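Local coordinates for acetyl transferase (Salmonella typhimurium, PDB 1S7K) that transfers an acetyl group from acetyl-coenzyme A to the N-terminal alpha-amino group of ribosomal protein L7/L12, at the interface of chains A and B. Residues are numbered along the deposited sequence; one frame, centred on the assembly and turned at random. Chains: chain A/B, acetyl transferase.

Contacts 1 and 2 lie on one two-fold symmetric dimer interface, the centres of their C-alpha atoms about 24 Å apart. They share three positions with the chains exchanged: Ile93 and Asn94, in the loop between strands 80-91 and 96-103, and Tyr169, at the start of strand 168-178. Contact 1 adds A:Arg131 and the turn at B:Lys160 and B:Gln161, a stacked and water-bridged patch. Contact 2 adds strand 162-165 of chain A, which receives the side chain of B:Asn94. Symmetry repeats each set at the opposite end, so the same loop and hairpin are used reciprocally to join the subunits.

Contact 1: the interface of chains A and B. Residues chain A 93-94, 131-132, 178; chain B 160-161, 169.
A:Arg131 lays its side chain over one face of the B:Tyr169 ring. Its CD methylene sits above the ring centre, 3.7 Å from the centroid, a CH-pi contact, and the guanidinium continues toward the CD2 rim almost parallel to the ring, the two planes 10° apart. The chain reaches this position from a first torsion that puts CG between backbone N and carbonyl carbon (chi1 66°), then bends at chi3. Polar partners gather at the guanidinium edge, in its plane. B:Gln161 crosses there at about a right angle, and its NE2 is modelled 2.9 Å from A:Arg131 NH2 and a similar distance from NH1. Donor would face donor, so the amide may well be turned over, with its carbonyl oxygen taking both N-H groups; the detail is doubtful. A:Ile178 pads this amide, its CG2 3.6 Å from B:Gln161 NE2.

Around this tight stack the contact is looser and wetter. Water 1 joins A:Arg131 NH1, at 2.9 Å, to the backbone oxygens of A:Asn94 and B:Gln161, and water 2 links the B:Tyr169 phenol OH, at 3.0 Å, to the carbonyl of A:Ile93. A:Arg132 reaches the B:Lys160 carbonyl with a weak, bent hydrogen bond, NH2 to O 2.9 Å. The B:Lys160 aliphatic chain barely brushes A:Ile178, CD to CG1 4.1 Å.

B:Lys160 and B:Gln161 form the turn between strands 154-159 and 162-165, with B:Tyr169 at the start of the neighbouring strand 168-178. They meet chain A where strand 132-138 begins and strand 168-178 ends, beside the 93-94 loop.

Contact 2: the interface of chains A and B. Residues chain A 162-164, 169; chain B 91, 93-94.
This is a side-chain-to-backbone contact of the homodimer, in which B:Asn94 lays its side-chain amide alongside the backbone of strand 162-165 of chain A and ties a loop of one subunit to a strand of the other. The B:Asn94 amide oxygen OD1 accepts the backbone N-H of A:Tyr164 at 2.9 Å from N. The bond is nearly straight at the hydrogen (175°), although the donor is tilted 35° from the carbonyl plane. At the other end of the amide, ND2 donates to the B:Glu91 carboxylate oxygen OE1, 2.9 Å away. That acceptor lies nearly in the amide plane, while the N-H comes to OE1 from above the carboxylate plane. The two bonds together fix the rotation of the amide and settle which end is oxygen. B:Glu91 is thus a second-shell support that holds the amide in place, and its carboxylate may polarise the amide so that OD1 accepts better.

The carbonyl oxygen of A:Ala162 comes over one face of the B:Asn94 amide, O 3.2 Å from CG. Water 3, 2.6 Å from A:Ala162 O, bridges that oxygen to B:Glu91 OE1.

A:Tyr164 closes the patch. With CG anti to its backbone N (chi1 -177°), the ring crosses B:Ile93 at about a right angle, CD2 4.0 Å from the CG2 methyl. Water 4 lies over one face, and its CD1 edge is turned to one face of the A:Tyr169 ring, toward the rim.

For the protein, the contact probably braces the chain B loop that leads into strand 96-103. That strand carries the coenzyme A-binding residues B:Tyr101 and B:Leu103, so dimerisation may help steady the cofactor site.

Contact 1: the interface of chains A and B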
# COMPACT_ATOMS: atom_id res chain seq x y z
N ILE A 93 -2.05 12.03 -3.47
CA ILE A 93 -3.18 12.29 -4.35
C ILE A 93 -4.50 11.83 -3.79
O ILE A 93 -5.49 12.50 -3.94
CB ILE A 93 -2.93 11.66 -5.75
CG1 ILE A 93 -1.54 12.14 -6.25
CG2 ILE A 93 -4.07 12.13 -6.72
CD1 ILE A 93 -0.88 11.25 -7.42
N ASN A 94 -4.49 10.67 -3.13
CA ASN A 94 -5.71 10.12 -2.51
C ASN A 94 -5.95 10.71 -1.09
O ASN A 94 -7.02 10.44 -0.46
CB ASN A 94 -5.58 8.57 -2.41
CG ASN A 94 -5.42 7.90 -3.79
OD1 ASN A 94 -5.99 8.35 -4.76
ND2 ASN A 94 -4.64 6.79 -3.86
N ARG A 131 -7.51 12.99 4.50
CA ARG A 131 -8.93 12.79 4.79
C ARG A 131 -9.28 11.30 5.08
O ARG A 131 -10.26 11.02 5.71
CB ARG A 131 -9.80 13.22 3.60
CG ARG A 131 -9.60 12.32 2.33
CD ARG A 131 -10.19 13.02 1.12
NE ARG A 131 -11.63 13.24 1.32
CZ ARG A 131 -12.56 12.27 1.26
NH1 ARG A 131 -12.24 11.01 1.00
NH2 ARG A 131 -13.82 12.59 1.45
N ARG A 132 -8.43 10.37 4.65
CA ARG A 132 -8.68 8.94 4.82
C ARG A 132 -7.54 8.37 5.70
O ARG A 132 -6.36 8.38 5.32
CB ARG A 132 -8.72 8.21 3.45
CG ARG A 132 -9.05 6.65 3.60
CD ARG A 132 -9.09 5.94 2.18
NE ARG A 132 -8.76 4.53 2.32
CZ ARG A 132 -9.58 3.61 2.83
NH1 ARG A 132 -9.16 2.37 2.99
NH2 ARG A 132 -10.86 3.90 3.09
N ILE A 178 -12.80 8.25 7.73
CA ILE A 178 -12.73 9.41 6.84
C ILE A 178 -13.15 10.64 7.69
O ILE A 178 -14.16 10.58 8.45
CB ILE A 178 -13.73 9.30 5.66
CG1 ILE A 178 -13.50 8.00 4.85
CG2 ILE A 178 -13.66 10.59 4.78
CD1 ILE A 178 -12.29 7.97 4.02
N LYS B 160 -13.36 2.62 1.38
CA LYS B 160 -14.20 3.79 1.11
C LYS B 160 -13.47 5.00 0.60
O LYS B 160 -12.50 5.40 1.20
CB LYS B 160 -14.94 4.14 2.40
CG LYS B 160 -15.96 5.23 2.28
CD LYS B 160 -16.55 5.60 3.66
CE LYS B 160 -18.04 5.32 3.73
NZ LYS B 160 -18.59 6.33 4.74
N GLN B 161 -13.90 5.58 -0.53
CA GLN B 161 -13.24 6.82 -1.01
C GLN B 161 -11.72 6.77 -1.05
O GLN B 161 -11.04 7.74 -0.76
CB GLN B 161 -13.69 7.99 -0.10
CG GLN B 161 -15.20 8.17 -0.17
CD GLN B 161 -15.77 8.99 1.03
OE1 GLN B 161 -16.90 8.74 1.50
NE2 GLN B 161 -15.00 9.93 1.50
N TYR B 169 -13.40 11.19 -4.72
CA TYR B 169 -12.69 10.06 -4.11
C TYR B 169 -13.67 8.88 -4.24
O TYR B 169 -14.84 8.92 -3.75
CB TYR B 169 -12.31 10.36 -2.64
CG TYR B 169 -11.45 11.59 -2.59
CD1 TYR B 169 -10.06 11.50 -2.59
CD2 TYR B 169 -12.03 12.86 -2.55
CE1 TYR B 169 -9.27 12.62 -2.53
CE2 TYR B 169 -11.24 14.00 -2.49
CZ TYR B 169 -9.89 13.87 -2.48
OH TYR B 169 -9.14 15.01 -2.43
O HOH W 1 -9.70 9.72 0.56
O HOH W 2 -6.58 14.74 -4.02

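Contact 2: the interface of chains A and B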
# COMPACT_ATOMS: atom_id res chain seq x y z
N ALA A 162 -1.66 -11.60 4.70
CA ALA A 162 -1.01 -10.46 4.17
C ALA A 162 0.27 -9.98 4.88
O ALA A 162 1.07 -9.21 4.28
CB ALA A 162 -2.04 -9.34 4.12
N GLU A 163 0.48 -10.43 6.11
CA GLU A 163 1.65 -9.96 6.86
C GLU A 163 2.49 -11.09 7.36
O GLU A 163 2.02 -11.94 8.10
CB GLU A 163 1.18 -9.13 8.06
CG GLU A 163 2.37 -8.63 8.93
CD GLU A 163 1.95 -7.60 9.98
OE1 GLU A 163 2.59 -7.57 11.06
OE2 GLU A 163 1.00 -6.82 9.71
N TYR A 164 3.73 -11.12 6.92
CA TYR A 164 4.65 -12.20 7.36
C TYR A 164 5.20 -11.83 8.74
O TYR A 164 5.62 -10.69 8.97
CB TYR A 164 5.81 -12.32 6.37
CG TYR A 164 6.79 -13.44 6.68
CD1 TYR A 164 6.50 -14.73 6.33
CD2 TYR A 164 8.00 -13.18 7.29
CE1 TYR A 164 7.40 -15.77 6.56
CE2 TYR A 164 8.91 -14.19 7.55
CZ TYR A 164 8.60 -15.49 7.17
OH TYR A 164 9.51 -16.53 7.32
N TYR A 169 2.37 -16.30 7.47
CA TYR A 169 1.71 -15.15 6.84
C TYR A 169 0.35 -15.05 7.56
O TYR A 169 -0.48 -16.01 7.56
CB TYR A 169 1.57 -15.33 5.32
CG TYR A 169 2.94 -15.54 4.71
CD1 TYR A 169 3.65 -14.47 4.18
CD2 TYR A 169 3.51 -16.81 4.67
CE1 TYR A 169 4.89 -14.64 3.62
CE2 TYR A 169 4.77 -17.00 4.10
CZ TYR A 169 5.43 -15.94 3.59
OH TYR A 169 6.66 -16.16 3.05
N GLU B 91 5.83 -6.17 -1.92
CA GLU B 91 6.18 -6.13 -0.53
C GLU B 91 7.02 -7.42 -0.43
O GLU B 91 6.48 -8.49 -0.17
CB GLU B 91 4.91 -6.20 0.31
CG GLU B 91 4.05 -4.94 0.18
CD GLU B 91 2.77 -5.05 0.96
OE1 GLU B 91 2.59 -6.09 1.65
OE2 GLU B 91 1.96 -4.10 0.88
N ILE B 93 8.92 -8.85 1.76
CA ILE B 93 8.82 -9.68 2.95
C ILE B 93 7.51 -10.43 3.04
O ILE B 93 7.49 -11.57 3.44
CB ILE B 93 9.05 -8.83 4.23
CG1 ILE B 93 10.38 -8.04 4.05
CG2 ILE B 93 9.12 -9.79 5.46
CD1 ILE B 93 10.56 -6.77 5.01
N ASN B 94 6.42 -9.78 2.65
CA ASN B 94 5.09 -10.41 2.67
C ASN B 94 4.83 -11.23 1.37
O ASN B 94 3.78 -11.94 1.26
CB ASN B 94 4.00 -9.30 2.81
CG ASN B 94 4.14 -8.49 4.11
OD1 ASN B 94 4.52 -9.03 5.13
ND2 ASN B 94 3.80 -7.18 4.06
O HOH W 3 0.27 -7.20 2.78
O HOH W 4 8.53 -13.84 3.53